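Local coordinates for minor fimbrium anchoring subunit Mfa2 (Porphyromonas gingivalis, PDB 5NFI), which anchors the minor (Mfa1) fimbriae in the outer membrane through its interaction with Mfa1 and regulates fimbrial length, at residues 162-167 with 208-213; 182-187 with 200-205. All coordinates share one frame; numbering follows the deposited sequence.

Contact 1: residues 162-167 with 208-213; sequences KLASSN and GHENTL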
loop_
_atom_site.group_PDB
_atom_site.type_symbol
_atom_site.label_atom_id
_atom_site.label_comp_id
_atom_site.label_asym_id
_atom_site.label_seq_id
_atom_site.Cartn_x
_atom_site.Cartn_y
_atom_site.Cartn_z
ATOM N N LYS A 162 -1.446 18.296 -1.628
ATOM C CA LYS A 162 -2.372 17.326 -1.095
ATOM C C LYS A 162 -2.371 16.073 -1.928
ATOM O O LYS A 162 -2.225 16.124 -3.152
ATOM C CB LYS A 162 -3.781 17.890 -1.034
ATOM C CG LYS A 162 -3.944 19.030 -0.075
ATOM C CD LYS A 162 -5.398 19.383 0.058
ATOM C CE LYS A 162 -5.570 20.816 0.536
ATOM N NZ LYS A 162 -7.001 21.122 0.881
ATOM N N LEU A 163 -2.556 14.948 -1.247
ATOM C CA LEU A 163 -2.611 13.644 -1.879
ATOM C C LEU A 163 -3.834 12.883 -1.384
ATOM O O LEU A 163 -3.889 12.444 -0.215
ATOM C CB LEU A 163 -1.336 12.861 -1.582
ATOM C CG LEU A 163 -1.190 11.467 -2.189
ATOM C CD1 LEU A 163 -1.025 11.529 -3.703
ATOM C CD2 LEU A 163 -0.008 10.781 -1.549
ATOM N N ALA A 164 -4.815 12.736 -2.268
ATOM C CA ALA A 164 -6.027 12.002 -1.953
ATOM C C ALA A 164 -6.034 10.639 -2.639
ATOM O O ALA A 164 -5.619 10.504 -3.791
ATOM C CB ALA A 164 -7.247 12.787 -2.355
ATOM N N SER A 165 -6.512 9.621 -1.939
ATOM C CA SER A 165 -6.624 8.325 -2.573
ATOM C C SER A 165 -7.645 7.461 -1.867
ATOM O O SER A 165 -7.690 7.429 -0.645
ATOM C CB SER A 165 -5.267 7.638 -2.590
ATOM O OG SER A 165 -5.364 6.360 -3.183
ATOM N N SER A 166 -8.470 6.762 -2.632
ATOM C CA SER A 166 -9.378 5.774 -2.053
ATOM C C SER A 166 -8.658 4.463 -1.826
ATOM O O SER A 166 -9.049 3.434 -2.378
ATOM C CB SER A 166 -10.588 5.554 -2.960
ATOM O OG SER A 166 -11.351 6.745 -3.049
ATOM N N ASN A 167 -7.601 4.500 -1.022
ATOM C CA ASN A 167 -6.788 3.312 -0.780
ATOM C C ASN A 167 -6.545 2.989 0.710
ATOM O O ASN A 167 -5.473 2.494 1.072
ATOM C CB ASN A 167 -5.441 3.467 -1.503
ATOM C CG ASN A 167 -4.606 4.594 -0.933
ATOM O OD1 ASN A 167 -5.125 5.472 -0.264
ATOM N ND2 ASN A 167 -3.304 4.564 -1.180
ATOM N N GLY A 208 -7.872 2.365 -10.718
ATOM C CA GLY A 208 -9.183 1.805 -10.450
ATOM C C GLY A 208 -10.028 2.671 -9.544
ATOM O O GLY A 208 -11.200 2.371 -9.304
ATOM N N HIS A 209 -9.427 3.746 -9.050
ATOM C CA HIS A 209 -10.061 4.633 -8.081
ATOM C C HIS A 209 -9.217 5.891 -7.982
ATOM O O HIS A 209 -8.156 5.986 -8.603
ATOM C CB HIS A 209 -10.180 3.961 -6.716
ATOM C CG HIS A 209 -8.918 3.280 -6.285
ATOM N ND1 HIS A 209 -8.729 1.919 -6.403
ATOM C CD2 HIS A 209 -7.762 3.780 -5.789
ATOM C CE1 HIS A 209 -7.517 1.610 -5.979
ATOM N NE2 HIS A 209 -6.909 2.722 -5.603
ATOM N N GLU A 210 -9.674 6.848 -7.187
ATOM C CA GLU A 210 -9.055 8.161 -7.169
ATOM C C GLU A 210 -7.648 8.106 -6.608
ATOM O O GLU A 210 -7.405 7.462 -5.594
ATOM C CB GLU A 210 -9.905 9.134 -6.358
ATOM C CG GLU A 210 -9.363 10.542 -6.308
ATOM C CD GLU A 210 -10.345 11.496 -5.673
ATOM O OE1 GLU A 210 -9.912 12.423 -4.945
ATOM O OE2 GLU A 210 -11.562 11.297 -5.893
ATOM N N ASN A 211 -6.719 8.765 -7.288
ATOM C CA ASN A 211 -5.372 8.928 -6.777
ATOM C C ASN A 211 -4.902 10.318 -7.143
ATOM O O ASN A 211 -4.024 10.480 -7.980
ATOM C CB ASN A 211 -4.417 7.869 -7.346
ATOM C CG ASN A 211 -4.784 6.449 -6.921
ATOM O OD1 ASN A 211 -4.440 6.008 -5.823
ATOM N ND2 ASN A 211 -5.478 5.727 -7.798
ATOM N N THR A 212 -5.505 11.313 -6.503
ATOM C CA THR A 212 -5.369 12.704 -6.882
ATOM C C THR A 212 -4.252 13.443 -6.166
ATOM O O THR A 212 -4.297 13.637 -4.956
ATOM C CB THR A 212 -6.681 13.444 -6.627
ATOM O OG1 THR A 212 -7.707 12.855 -7.433
ATOM C CG2 THR A 212 -6.537 14.915 -6.984
ATOM N N LEU A 213 -3.248 13.855 -6.931
ATOM C CA LEU A 213 -2.225 14.774 -6.449
ATOM C C LEU A 213 -2.706 16.174 -6.789
ATOM O O LEU A 213 -3.220 16.393 -7.889
ATOM C CB LEU A 213 -0.872 14.486 -7.091
ATOM C CG LEU A 213 0.268 15.392 -6.632
ATOM C CD1 LEU A 213 0.572 15.129 -5.170
ATOM C CD2 LEU A 213 1.511 15.194 -7.502
#
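Two antiparallel strands, 162-165 and 211-213, pair side by side as part of a β-sheet domain, consistent with the transthyretin-like folds of the fimbrillin superfamily. A164 and T212 form the hydrogen-bonded pair: A164 N donates to T212 O at 2.9 Å, nearly straight at 169°, and T212 N returns a more bent bond to A164 O. A164 is small enough for its CB to lie 3.7 Å from E210 OE1 with the T212 side chain alongside.

L163, S165, N211 and L213 turn to the opposite face. L163 and L213, a non-hydrogen-bonded pair, meet methyl to methyl, CD1 to CD1 at 4.2 Å, and L163 continues inward to F200 and T202 of strand 196-202. On this face the N211 side chain leaves its backbone with CG anti to the carbonyl carbon (chi1 -64°). From CB it runs to CG, which lies 3.8 Å from S165 OG, and ends in two polar branches. OD1 accepts a hydrogen bond from S165 OG at 2.8 Å, the donor standing above the carbonyl plane, while ND2 binds E206 O. An amide suits this buried place because it accepts and donates at once.

Beyond the strand, S166 centres an inverse gamma turn, and S166 N still reaches E210 O at 3.2 Å. There S166 O lies over one face of the H209 ring, toward its rim, 3.7 Å from CD2.

Contact 2: residues 182-187 with 200-205; sequences TYYPGE and FTTLKL
The Y184 ring lies between two threonines. T182 CG2 sits over the rim of one face, and T202 covers the other, its CB 3.8 Å from the Y184 ring centroid and only 4° off the normal, a CH-π contact. The T202 side chain crosses the tyrosine at about a right angle. Its OG1, anti to the backbone N, is displaced toward the ring's rim, nearest CE1, and is hydrogen-bonded to N167 ND2. Threonine suits this place because its branched CB packs against the ring while its hydroxyl meets a buried amide. Around the tyrosine, T201 O approaches CD2 obliquely at 3.2 Å, and the L203 side chain touches OH with its CG at 4.0 Å. That hydroxyl is hydrogen-bonded to N167 OD1, so tyrosine suits the place by offering a ring for the threonines to pack on and a hydroxyl to reach the asparagine amide.

The second ring, F200, takes the backbone of Y184 at its edge, with Y184 O 3.2 Å from F200 CD2. Next along the chain, G186 CA lies 3.3 Å from F200 CE2. Glycine fits here because a CB built on this backbone would collide with that same ring atom.

No hydrogen bond joins 182-187 to 200-205. The axes of 182-184 and 200-202 come no closer than 7.9 Å and their N-to-C directions differ by 143°, so side chains fill the gap where the hairpin of strands 182-190 and 196-202 splays, although E187 and F199 remain bonded through their backbones. On the side of 182-184, strand 159-165 pairs through L163 with Y184 and S165 with T182. F200 packs on I161 of this strand, whereas T201 and L203 touch T143 of strand 133-151.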
loop_
_atom_site.group_PDB
_atom_site.type_symbol
_atom_site.label_atom_id
_atom_site.label_comp_id
_atom_site.label_asym_id
_atom_site.label_seq_id
_atom_site.Cartn_x
_atom_site.Cartn_y
_atom_site.Cartn_z
ATOM N N THR A 182 -9.165 9.429 0.718
ATOM C CA THR A 182 -8.518 9.702 1.980
ATOM C C THR A 182 -7.388 10.676 1.738
ATOM O O THR A 182 -6.539 10.457 0.871
ATOM C CB THR A 182 -7.948 8.421 2.624
ATOM O OG1 THR A 182 -8.995 7.469 2.835
ATOM C CG2 THR A 182 -7.287 8.737 3.936
ATOM N N TYR A 183 -7.365 11.755 2.497
ATOM C CA TYR A 183 -6.266 12.683 2.374
ATOM C C TYR A 183 -5.131 12.220 3.268
ATOM O O TYR A 183 -5.367 11.802 4.392
ATOM C CB TYR A 183 -6.723 14.105 2.710
ATOM C CG TYR A 183 -7.459 14.730 1.560
ATOM C CD1 TYR A 183 -8.819 14.528 1.383
ATOM C CD2 TYR A 183 -6.780 15.494 0.613
ATOM C CE1 TYR A 183 -9.493 15.093 0.304
ATOM C CE2 TYR A 183 -7.440 16.064 -0.467
ATOM C CZ TYR A 183 -8.793 15.856 -0.619
ATOM O OH TYR A 183 -9.438 16.417 -1.700
ATOM N N TYR A 184 -3.902 12.274 2.756
ATOM C CA TYR A 184 -2.739 11.902 3.567
ATOM C C TYR A 184 -1.925 13.111 4.041
ATOM O O TYR A 184 -1.672 14.047 3.268
ATOM C CB TYR A 184 -1.842 10.934 2.795
ATOM C CG TYR A 184 -2.477 9.578 2.657
ATOM C CD1 TYR A 184 -3.337 9.303 1.606
ATOM C CD2 TYR A 184 -2.244 8.582 3.599
ATOM C CE1 TYR A 184 -3.929 8.073 1.483
ATOM C CE2 TYR A 184 -2.829 7.350 3.483
ATOM C CZ TYR A 184 -3.668 7.096 2.423
ATOM O OH TYR A 184 -4.262 5.863 2.308
ATOM N N PRO A 185 -1.507 13.076 5.323
ATOM C CA PRO A 185 -0.851 14.175 6.033
ATOM C C PRO A 185 0.457 14.584 5.382
ATOM O O PRO A 185 1.456 13.880 5.503
ATOM C CB PRO A 185 -0.599 13.599 7.424
ATOM C CG PRO A 185 -1.479 12.416 7.529
ATOM C CD PRO A 185 -1.585 11.870 6.158
ATOM N N GLY A 186 0.444 15.729 4.709
ATOM C CA GLY A 186 1.616 16.211 4.009
ATOM C C GLY A 186 2.485 17.131 4.832
ATOM O O GLY A 186 2.281 18.345 4.850
ATOM N N GLU A 187 3.464 16.555 5.517
ATOM C CA GLU A 187 4.404 17.356 6.280
ATOM C C GLU A 187 5.363 18.060 5.317
ATOM O O GLU A 187 5.851 17.459 4.349
ATOM C CB GLU A 187 5.136 16.489 7.303
ATOM C CG GLU A 187 4.175 15.908 8.338
ATOM C CD GLU A 187 3.366 16.982 9.078
ATOM O OE1 GLU A 187 3.959 17.998 9.508
ATOM O OE2 GLU A 187 2.129 16.816 9.208
ATOM N N PHE A 200 4.650 12.438 1.871
ATOM C CA PHE A 200 3.460 11.661 2.190
ATOM C C PHE A 200 3.802 10.182 2.342
ATOM O O PHE A 200 4.605 9.637 1.582
ATOM C CB PHE A 200 2.390 11.800 1.098
ATOM C CG PHE A 200 2.011 13.206 0.792
ATOM C CD1 PHE A 200 2.773 13.972 -0.075
ATOM C CD2 PHE A 200 0.888 13.770 1.363
ATOM C CE1 PHE A 200 2.418 15.276 -0.356
ATOM C CE2 PHE A 200 0.523 15.082 1.086
ATOM C CZ PHE A 200 1.283 15.834 0.237
ATOM N N THR A 201 3.192 9.524 3.312
ATOM C CA THR A 201 3.213 8.086 3.294
ATOM C C THR A 201 1.790 7.622 3.052
ATOM O O THR A 201 0.892 7.847 3.875
ATOM C CB THR A 201 3.764 7.471 4.591
ATOM O OG1 THR A 201 5.073 7.982 4.848
ATOM C CG2 THR A 201 3.849 5.968 4.437
ATOM N N THR A 202 1.572 6.988 1.914
ATOM C CA THR A 202 0.237 6.544 1.598
ATOM C C THR A 202 0.251 5.028 1.466
ATOM O O THR A 202 1.299 4.404 1.575
ATOM C CB THR A 202 -0.285 7.206 0.310
ATOM O OG1 THR A 202 -1.617 6.756 0.042
ATOM C CG2 THR A 202 0.600 6.860 -0.863
ATOM N N LEU A 203 -0.901 4.424 1.237
ATOM C CA LEU A 203 -0.908 2.991 1.077
ATOM C C LEU A 203 -0.822 2.692 -0.413
ATOM O O LEU A 203 -0.025 3.320 -1.112
ATOM C CB LEU A 203 -2.134 2.364 1.743
ATOM C CG LEU A 203 -2.131 2.603 3.261
ATOM C CD1 LEU A 203 -3.391 2.086 3.904
ATOM C CD2 LEU A 203 -0.905 1.960 3.904
ATOM N N LYS A 204 -1.605 1.727 -0.892
ATOM C CA LYS A 204 -1.393 1.157 -2.224
ATOM C C LYS A 204 -1.714 2.143 -3.351
ATOM O O LYS A 204 -2.724 2.850 -3.321
ATOM C CB LYS A 204 -2.226 -0.121 -2.391
ATOM C CG LYS A 204 -1.993 -0.879 -3.689
ATOM C CD LYS A 204 -1.384 -2.237 -3.424
ATOM C CE LYS A 204 -2.024 -3.327 -4.272
ATOM N NZ LYS A 204 -1.792 -3.125 -5.742
ATOM N N LEU A 205 -0.829 2.181 -4.340
ATOM C CA LEU A 205 -1.032 3.015 -5.506
ATOM C C LEU A 205 -1.379 2.170 -6.707
ATOM O O LEU A 205 -0.513 1.582 -7.333
ATOM C CB LEU A 205 0.215 3.839 -5.803
ATOM C CG LEU A 205 0.652 4.706 -4.635
ATOM C CD1 LEU A 205 1.972 5.352 -4.952
ATOM C CD2 LEU A 205 -0.410 5.731 -4.337
#

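Overall arrangement
Contacts 1 and 2 have centres about 9 Å apart and meet through strand 159-165, which pairs with strand 211-217 in contact 1 and with strand 182-190 flanking it. N167, just past the end of that strand, ties them together: its OD1 lies 2.7 Å from Y184 OH and its ND2 2.8 Å from K204 O, both probable hydrogen bonds, so one buried amide bridges both segments of contact 2. An apolar seam runs alongside, with L163 CD2 3.7 Å from F200 CB. In sequence, contact 2 falls between the segments of contact 1, and strand 211-217 is the next strand after 196-202, with a loop between. Both contacts are buried and border the same strand, 159-165.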